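Local atomic coordinates of whirlin (Mus musculus, PDB entry 6FDD), a protein that acts as a scaffold in the USH2 complex and is needed for elongation and maintenance of hair-cell stereocilia in hearing. Residues 44-49 with 76-81; 18-23 with 59-64. All coordinates share one frame; numbering follows the deposited sequence. Where two conformers were deposited one is given.

Overall arrangement
The modelled chain is the second harmonin-homology domain (HHD2) of whirlin, a small all-helical bundle. From the N terminus, helix 11-20 runs into the turn that starts helix 23-37; contact 2 joins this turn to residues 59-64, closing a loop of 35 residues that includes helices 23-37 and 43-53. Contact 1 begins inside that loop, on helix 43-53, and ends beyond it on helix 75-81, closing 26 residues. The two closures therefore cross rather than nest. Their centres lie about 17 Å apart, on opposite sides of the chain's centre, yet they touch where Phe78 CZ packs 3.5 Å from Leu63 O, so helices 62-67 and 75-81 connect them.

Contact 1 (44-49 with 76-81); sequences EAMVMA and DRFDHL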
ATOM      1  N   GLU A  44       9.106   1.811   4.709  1.00 17.52           N
ATOM      2  CA  GLU A  44       9.600   2.716   3.661  1.00 17.75           C
ATOM      3  C   GLU A  44       9.857   1.979   2.361  1.00 19.64           C
ATOM      4  O   GLU A  44       9.455   2.464   1.305  1.00 18.64           O
ATOM      5  CB  GLU A  44      10.876   3.447   4.104  1.00 19.24           C
ATOM      6  CG  GLU A  44      10.668   4.412   5.262  1.00 22.88           C
ATOM      7  CD  GLU A  44      10.798   3.801   6.644  1.00 34.02           C
ATOM      8  OE1 GLU A  44      11.177   2.609   6.748  1.00 28.03           O
ATOM      9  OE2 GLU A  44      10.598   4.543   7.628  1.00 33.81           O
ATOM     10  N   ALA A  45      10.507   0.795   2.423  1.00 19.35           N
ATOM     11  CA  ALA A  45      10.760   0.007   1.205  1.00 19.02           C
ATOM     12  C   ALA A  45       9.414  -0.378   0.569  1.00 21.05           C
ATOM     13  O   ALA A  45       9.262  -0.313  -0.660  1.00 19.83           O
ATOM     14  CB  ALA A  45      11.594  -1.218   1.524  1.00 19.36           C
HETATM   15  N   MSE A  46       8.419  -0.713   1.414  1.00 17.10           N
HETATM   16  CA  MSE A  46       7.085  -1.065   0.925  0.75 16.10           C
HETATM   17  C   MSE A  46       6.424   0.126   0.226  1.00 19.66           C
HETATM   18  O   MSE A  46       5.849  -0.025  -0.866  1.00 19.01           O
HETATM   19  CB  MSE A  46       6.207  -1.584   2.085  0.75 17.67           C
HETATM   20  CG  MSE A  46       4.898  -2.202   1.602  0.75 23.98           C
HETATM   21 SE   MSE A  46       3.507  -2.010   2.949  0.75 32.22          SE
HETATM   22  CE  MSE A  46       3.312  -0.022   2.942  0.75 28.79           C
ATOM     23  N   VAL A  47       6.494   1.323   0.855  1.00 16.74           N
ATOM     24  CA  VAL A  47       5.917   2.536   0.291  1.00 16.98           C
ATOM     25  C   VAL A  47       6.546   2.837  -1.083  1.00 19.17           C
ATOM     26  O   VAL A  47       5.819   3.135  -2.036  1.00 18.06           O
ATOM     27  CB  VAL A  47       6.057   3.715   1.280  1.00 20.38           C
ATOM     28  CG1 VAL A  47       5.884   5.059   0.579  1.00 20.74           C
ATOM     29  CG2 VAL A  47       5.041   3.566   2.428  1.00 20.60           C
HETATM   30  N   MSE A  48       7.883   2.779  -1.169  1.00 16.69           N
HETATM   31  CA  MSE A  48       8.579   3.051  -2.441  1.00 16.90           C
HETATM   32  C   MSE A  48       8.135   2.101  -3.559  1.00 20.36           C
HETATM   33  O   MSE A  48       7.906   2.541  -4.688  1.00 20.35           O
HETATM   34  CB  MSE A  48      10.087   3.038  -2.231  1.00 19.09           C
HETATM   35  CG  MSE A  48      10.536   4.180  -1.324  1.00 24.64           C
HETATM   36 SE   MSE A  48      12.443   4.364  -1.273  1.00 32.53          SE
HETATM   37  CE  MSE A  48      12.917   2.710  -0.485  1.00 28.59           C
ATOM     38  N   ALA A  49       7.924   0.821  -3.225  1.00 18.12           N
ATOM     39  CA  ALA A  49       7.450  -0.174  -4.194  1.00 18.31           C
ATOM     40  C   ALA A  49       6.041   0.188  -4.659  1.00 21.81           C
ATOM     41  O   ALA A  49       5.744   0.097  -5.849  1.00 21.34           O
ATOM     42  CB  ALA A  49       7.465  -1.553  -3.571  1.00 19.52           C
ATOM     43  N   ASP A  76       3.708   6.835  11.814  1.00 25.30           N
ATOM     44  CA  ASP A  76       4.439   8.102  11.658  1.00 25.40           C
ATOM     45  C   ASP A  76       5.452   8.013  10.514  1.00 26.37           C
ATOM     46  O   ASP A  76       5.516   8.936   9.704  1.00 25.15           O
ATOM     47  CB  ASP A  76       5.109   8.534  12.969  1.00 27.94           C
ATOM     48  CG  ASP A  76       4.149   8.904  14.092  1.00 36.81           C
ATOM     49  OD1 ASP A  76       2.941   9.104  13.812  1.00 36.16           O
ATOM     50  OD2 ASP A  76       4.605   8.999  15.248  1.00 45.06           O
ATOM     51  N   ARG A  77       6.186   6.878  10.409  1.00 21.88           N
ATOM     52  CA  ARG A  77       7.120   6.663   9.297  1.00 22.14           C
ATOM     53  C   ARG A  77       6.362   6.621   7.964  1.00 24.44           C
ATOM     54  O   ARG A  77       6.775   7.277   7.002  1.00 23.50           O
ATOM     55  CB  ARG A  77       7.942   5.398   9.518  1.00 20.82           C
ATOM     56  CG  ARG A  77       9.054   5.591  10.546  1.00 25.23           C
ATOM     57  CD  ARG A  77       9.530   4.279  11.127  1.00 33.74           C
ATOM     58  NE  ARG A  77      10.122   3.425  10.094  1.00 33.89           N
ATOM     59  CZ  ARG A  77      10.531   2.176  10.282  1.00 43.12           C
ATOM     60  NH1 ARG A  77      10.426   1.606  11.478  1.00 31.14           N
ATOM     61  NH2 ARG A  77      11.049   1.486   9.277  1.00 28.64           N
ATOM     62  N   PHE A  78       5.204   5.920   7.924  1.00 21.50           N
ATOM     63  CA  PHE A  78       4.368   5.848   6.722  1.00 20.33           C
ATOM     64  C   PHE A  78       3.926   7.255   6.279  1.00 26.30           C
ATOM     65  O   PHE A  78       4.101   7.620   5.108  1.00 24.87           O
ATOM     66  CB  PHE A  78       3.149   4.930   6.969  1.00 20.77           C
ATOM     67  CG  PHE A  78       2.228   4.731   5.783  1.00 20.94           C
ATOM     68  CD1 PHE A  78       1.174   5.603   5.542  1.00 22.94           C
ATOM     69  CD2 PHE A  78       2.402   3.651   4.918  1.00 22.87           C
ATOM     70  CE1 PHE A  78       0.320   5.413   4.453  1.00 24.39           C
ATOM     71  CE2 PHE A  78       1.532   3.448   3.842  1.00 24.15           C
ATOM     72  CZ  PHE A  78       0.502   4.330   3.611  1.00 22.87           C
ATOM     73  N   ASP A  79       3.380   8.052   7.222  1.00 22.90           N
ATOM     74  CA  ASP A  79       2.901   9.418   6.977  1.00 23.11           C
ATOM     75  C   ASP A  79       4.026  10.361   6.542  1.00 26.24           C
ATOM     76  O   ASP A  79       3.777  11.287   5.785  1.00 26.31           O
ATOM     77  CB  ASP A  79       2.194   9.973   8.226  1.00 24.57           C
ATOM     78  CG  ASP A  79       0.874   9.290   8.544  1.00 32.77           C
ATOM     79  OD1 ASP A  79       0.321   8.609   7.645  1.00 29.60           O
ATOM     80  OD2 ASP A  79       0.386   9.445   9.690  1.00 39.19           O
ATOM     81  N   HIS A  80       5.262  10.099   6.987  1.00 23.29           N
ATOM     82  CA  HIS A  80       6.400  10.932   6.605  1.00 23.09           C
ATOM     83  C   HIS A  80       6.713  10.830   5.098  1.00 27.20           C
ATOM     84  O   HIS A  80       7.229  11.795   4.523  1.00 23.58           O
ATOM     85  CB  HIS A  80       7.622  10.614   7.463  1.00 24.07           C
ATOM     86  CG  HIS A  80       8.681  11.679   7.448  1.00 27.67           C
ATOM     87  ND1 HIS A  80       8.380  13.017   7.712  1.00 29.43           N
ATOM     88  CD2 HIS A  80      10.013  11.568   7.230  1.00 28.73           C
ATOM     89  CE1 HIS A  80       9.531  13.667   7.634  1.00 28.04           C
ATOM     90  NE2 HIS A  80      10.543  12.840   7.361  1.00 28.03           N
ATOM     91  N   LEU A  81       6.328   9.703   4.445  1.00 25.04           N
ATOM     92  CA  LEU A  81       6.550   9.511   2.997  1.00 24.46           C
ATOM     93  C   LEU A  81       5.285   9.614   2.169  1.00 26.91           C
ATOM     94  O   LEU A  81       5.359   9.971   0.995  1.00 26.39           O
ATOM     95  CB  LEU A  81       7.229   8.158   2.707  1.00 24.62           C
ATOM     96  CG  LEU A  81       8.642   7.931   3.249  1.00 29.97           C
ATOM     97  CD1 LEU A  81       9.199   6.622   2.709  1.00 30.35           C
ATOM     98  CD2 LEU A  81       9.592   9.072   2.876  1.00 33.35           C
TER
HETATM   99  O   HOH W   1       9.371   6.864   6.845  1.00 47.71           O
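Glu44, Leu81 and Val47 lose the most surface where helix 43-53 meets helix 75-81, the last helix of the HHD2 bundle. The axes of segments 44-49 and 76-81 come within 10.0 Å and cross at -34°, a separation that side chains must bridge. Glu44 does so with its carboxylate: its chain bends at chi2 (88°) and is met by Arg77 at about a right angle. The guanidinium of Arg77 presents its NE edge, with Arg77 NE 2.7 Å from Glu44 OE2 and Arg77 NH2 2.8 Å from Glu44 OE1. Both bonds are nearly straight and use syn lone pairs, and the two planes lie only 14° apart, so the salt bridge is bidentate and almost flat. A water that donates to Glu44 OE2 and to Arg77 O ties the same carboxylate to the backbone of the facing helix. The aliphatic part of Glu44 also works: its CG rests 3.7 Å from CD1 of Leu81. Backbone-ward of that methyl, CB of Leu81 lies 4.0 Å from CG1 of Val47. The other branch of Val47, CG2, comes obliquely to CD2 of Phe78 at 3.6 Å, while selenomethionine Met46 sets its CE at the ring edge. Buried Val47, Met46 and Phe78 thus give way to a more open margin, where Leu81 lies beside the Glu44-Arg77 ion pair, whose straight bonds and water bridge would probably favour a charged carboxylate and restrict its rotation.

Contact 2 (18-23 with 59-64); sequences RHLLTE and KFSLLS
In the all-helical HHD2 bundle, the end of helix 11-20 and the turn that follows pack against the junction of helices 57-60 and 62-67. The apolar part is a leucine cluster. Leu21, where the backbone departs from helical torsions, meets Leu62 tip to tip, its CG 3.7 Å from Leu62 CD1 and its own CD1 at 3.8 Å from that methyl. Leu20 approaches differently: Leu20 and Leu62 lie alongside one another, running in opposite senses, with Leu20 CD1 3.9 Å from Leu62 CG. Both Leu20 and Leu21 have CG anti to the carbonyl carbon, and it is the change of backbone psi from -22° to 154° between them that marks the exit from the helix. Met29 of helix 23-37 touches both Leu21 and Leu62. An alanine in place of Leu21 would remove CG and both methyls, and with them the contacts to Leu62 and Lys59, and would probably loosen the packing of the turn on the junction.

The amphipathic part belongs to Lys59, whose extended chain crosses Leu21 obliquely, CG lying 3.8 Å from Leu21 CD2. Its NZ makes a salt bridge with Glu25 and a hydrogen bond with Asn55 OD1, so hydrocarbon and charge are used separately. At the polar margin, Ser61 OG bonds to the carbonyl of Ala58, while Leu20 CD1 sits against that same hydroxyl oxygen, 3.7 Å from Ser61 OG.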
ATOM      1  N   ARG A  18      -9.604  -4.242  -6.252  1.00 37.37           N
ATOM      2  CA  ARG A  18     -10.300  -4.949  -7.329  1.00 37.69           C
ATOM      3  C   ARG A  18     -10.897  -4.014  -8.383  1.00 43.93           C
ATOM      4  O   ARG A  18     -10.891  -4.353  -9.563  1.00 43.84           O
ATOM      5  CB  ARG A  18     -11.355  -5.911  -6.772  1.00 36.48           C
ATOM      6  CG  ARG A  18     -10.746  -7.229  -6.304  1.00 42.49           C
ATOM      7  CD  ARG A  18     -11.761  -8.130  -5.619  1.00 48.76           C
ATOM      8  NE  ARG A  18     -11.112  -9.243  -4.920  1.00 57.64           N
ATOM      9  CZ  ARG A  18     -10.734 -10.382  -5.497  1.00 66.03           C
ATOM     10  NH1 ARG A  18     -10.934 -10.573  -6.796  1.00 48.62           N
ATOM     11  NH2 ARG A  18     -10.147 -11.332  -4.783  1.00 50.06           N
ATOM     12  N   HIS A  19     -11.362  -2.826  -7.960  1.00 42.62           N
ATOM     13  CA  HIS A  19     -11.938  -1.806  -8.841  1.00 43.65           C
ATOM     14  C   HIS A  19     -10.882  -0.964  -9.586  1.00 43.93           C
ATOM     15  O   HIS A  19     -11.105  -0.594 -10.736  1.00 44.11           O
ATOM     16  CB  HIS A  19     -12.893  -0.894  -8.029  1.00 45.86           C
ATOM     17  CG  HIS A  19     -13.378   0.324  -8.760  1.00 50.45           C
ATOM     18  ND1 HIS A  19     -13.131   1.602  -8.277  1.00 52.85           N
ATOM     19  CD2 HIS A  19     -14.054   0.422  -9.931  1.00 52.96           C
ATOM     20  CE1 HIS A  19     -13.672   2.431  -9.160  1.00 52.60           C
ATOM     21  NE2 HIS A  19     -14.243   1.767 -10.170  1.00 52.98           N
ATOM     22  N   LEU A  20      -9.753  -0.653  -8.936  1.00 37.45           N
ATOM     23  CA  LEU A  20      -8.725   0.227  -9.505  1.00 36.39           C
ATOM     24  C   LEU A  20      -7.526  -0.464 -10.170  1.00 36.19           C
ATOM     25  O   LEU A  20      -6.847   0.167 -10.982  1.00 35.57           O
ATOM     26  CB  LEU A  20      -8.219   1.197  -8.417  1.00 36.46           C
ATOM     27  CG  LEU A  20      -9.271   2.142  -7.790  1.00 41.40           C
ATOM     28  CD1 LEU A  20      -8.741   2.810  -6.548  1.00 41.56           C
ATOM     29  CD2 LEU A  20      -9.753   3.186  -8.785  1.00 44.60           C
ATOM     30  N   LEU A  21      -7.255  -1.731  -9.823  1.00 29.33           N
ATOM     31  CA  LEU A  21      -6.097  -2.457 -10.348  1.00 28.43           C
ATOM     32  C   LEU A  21      -6.457  -3.701 -11.146  1.00 33.02           C
ATOM     33  O   LEU A  21      -7.472  -4.347 -10.862  1.00 33.69           O
ATOM     34  CB  LEU A  21      -5.192  -2.892  -9.172  1.00 27.88           C
ATOM     35  CG  LEU A  21      -4.695  -1.830  -8.176  1.00 31.52           C
ATOM     36  CD1 LEU A  21      -3.916  -2.486  -7.045  1.00 30.94           C
ATOM     37  CD2 LEU A  21      -3.832  -0.772  -8.869  1.00 31.31           C
ATOM     38  N   THR A  22      -5.567  -4.100 -12.082  1.00 28.66           N
ATOM     39  CA  THR A  22      -5.710  -5.359 -12.834  1.00 27.24           C
ATOM     40  C   THR A  22      -5.366  -6.480 -11.841  1.00 27.34           C
ATOM     41  O   THR A  22      -4.793  -6.185 -10.781  1.00 25.68           O
ATOM     42  CB  THR A  22      -4.703  -5.409 -14.002  1.00 33.24           C
ATOM     43  OG1 THR A  22      -3.367  -5.451 -13.476  1.00 29.63           O
ATOM     44  CG2 THR A  22      -4.868  -4.240 -14.993  1.00 33.95           C
ATOM     45  N   GLU A  23      -5.633  -7.754 -12.195  1.00 23.59           N
ATOM     46  CA  GLU A  23      -5.278  -8.890 -11.338  1.00 23.57           C
ATOM     47  C   GLU A  23      -3.763  -8.879 -11.054  1.00 25.22           C
ATOM     48  O   GLU A  23      -3.362  -9.088  -9.911  1.00 25.05           O
ATOM     49  CB  GLU A  23      -5.701 -10.229 -11.976  1.00 25.12           C
ATOM     50  CG  GLU A  23      -5.429 -11.446 -11.100  1.00 35.24           C
ATOM     51  CD  GLU A  23      -4.028 -12.041 -11.121  1.00 55.38           C
ATOM     52  OE1 GLU A  23      -3.328 -11.887 -12.147  1.00 53.66           O
ATOM     53  OE2 GLU A  23      -3.632 -12.661 -10.107  1.00 44.24           O
ATOM     54  N   LYS A  59      -5.241   5.490  -8.617  1.00 29.66           N
ATOM     55  CA  LYS A  59      -4.471   4.436  -7.938  1.00 28.07           C
ATOM     56  C   LYS A  59      -3.831   4.924  -6.657  1.00 29.14           C
ATOM     57  O   LYS A  59      -3.781   4.162  -5.694  1.00 28.04           O
ATOM     58  CB  LYS A  59      -3.435   3.801  -8.872  1.00 28.95           C
ATOM     59  CG  LYS A  59      -4.043   2.896  -9.934  1.00 24.51           C
ATOM     60  CD  LYS A  59      -2.982   2.449 -10.916  1.00 26.59           C
ATOM     61  CE  LYS A  59      -3.601   1.878 -12.167  1.00 30.12           C
ATOM     62  NZ  LYS A  59      -2.564   1.487 -13.164  1.00 29.62           N
ATOM     63  N   PHE A  60      -3.375   6.200  -6.621  1.00 27.54           N
ATOM     64  CA  PHE A  60      -2.770   6.811  -5.437  1.00 27.67           C
ATOM     65  C   PHE A  60      -3.724   6.754  -4.223  1.00 29.31           C
ATOM     66  O   PHE A  60      -3.253   6.578  -3.097  1.00 27.65           O
ATOM     67  CB  PHE A  60      -2.283   8.255  -5.704  1.00 30.32           C
ATOM     68  CG  PHE A  60      -1.590   8.894  -4.511  1.00 33.53           C
ATOM     69  CD1 PHE A  60      -0.256   8.616  -4.226  1.00 38.11           C
ATOM     70  CD2 PHE A  60      -2.287   9.733  -3.644  1.00 36.83           C
ATOM     71  CE1 PHE A  60       0.375   9.186  -3.111  1.00 39.46           C
ATOM     72  CE2 PHE A  60      -1.658  10.290  -2.522  1.00 40.26           C
ATOM     73  CZ  PHE A  60      -0.331  10.014  -2.266  1.00 38.79           C
ATOM     74  N   SER A  61      -5.054   6.855  -4.464  1.00 26.97           N
ATOM     75  CA  SER A  61      -6.074   6.775  -3.400  1.00 27.65           C
ATOM     76  C   SER A  61      -6.003   5.473  -2.582  1.00 31.24           C
ATOM     77  O   SER A  61      -6.426   5.453  -1.421  1.00 29.90           O
ATOM     78  CB  SER A  61      -7.476   6.989  -3.968  1.00 30.92           C
ATOM     79  OG  SER A  61      -7.964   5.818  -4.592  1.00 40.26           O
ATOM     80  N   LEU A  62      -5.427   4.395  -3.164  1.00 27.67           N
ATOM     81  CA  LEU A  62      -5.266   3.128  -2.439  1.00 27.20           C
ATOM     82  C   LEU A  62      -4.335   3.223  -1.232  1.00 29.22           C
ATOM     83  O   LEU A  62      -4.512   2.456  -0.292  1.00 26.99           O
ATOM     84  CB  LEU A  62      -4.817   1.985  -3.366  1.00 27.60           C
ATOM     85  CG  LEU A  62      -5.871   1.460  -4.327  1.00 32.91           C
ATOM     86  CD1 LEU A  62      -5.234   0.619  -5.394  1.00 33.15           C
ATOM     87  CD2 LEU A  62      -6.927   0.622  -3.588  1.00 36.17           C
ATOM     88  N   LEU A  63      -3.341   4.148  -1.233  1.00 26.23           N
ATOM     89  CA  LEU A  63      -2.437   4.269  -0.072  1.00 25.48           C
ATOM     90  C   LEU A  63      -3.170   4.651   1.220  1.00 30.89           C
ATOM     91  O   LEU A  63      -2.733   4.224   2.297  1.00 29.71           O
ATOM     92  CB  LEU A  63      -1.242   5.197  -0.339  1.00 25.08           C
ATOM     93  CG  LEU A  63      -0.210   4.628  -1.314  1.00 29.04           C
ATOM     94  CD1 LEU A  63       0.634   5.716  -1.919  1.00 28.96           C
ATOM     95  CD2 LEU A  63       0.659   3.573  -0.643  1.00 29.71           C
ATOM     96  N   SER A  64      -4.315   5.382   1.121  1.00 30.87           N
ATOM     97  CA  SER A  64      -5.115   5.700   2.319  1.00 32.03           C
ATOM     98  C   SER A  64      -5.753   4.413   2.882  1.00 36.01           C
ATOM     99  O   SER A  64      -5.889   4.286   4.097  1.00 35.90           O
ATOM    100  CB  SER A  64      -6.167   6.772   2.038  1.00 36.78           C
ATOM    101  OG  SER A  64      -7.118   6.349   1.077  1.00 48.41           O
TER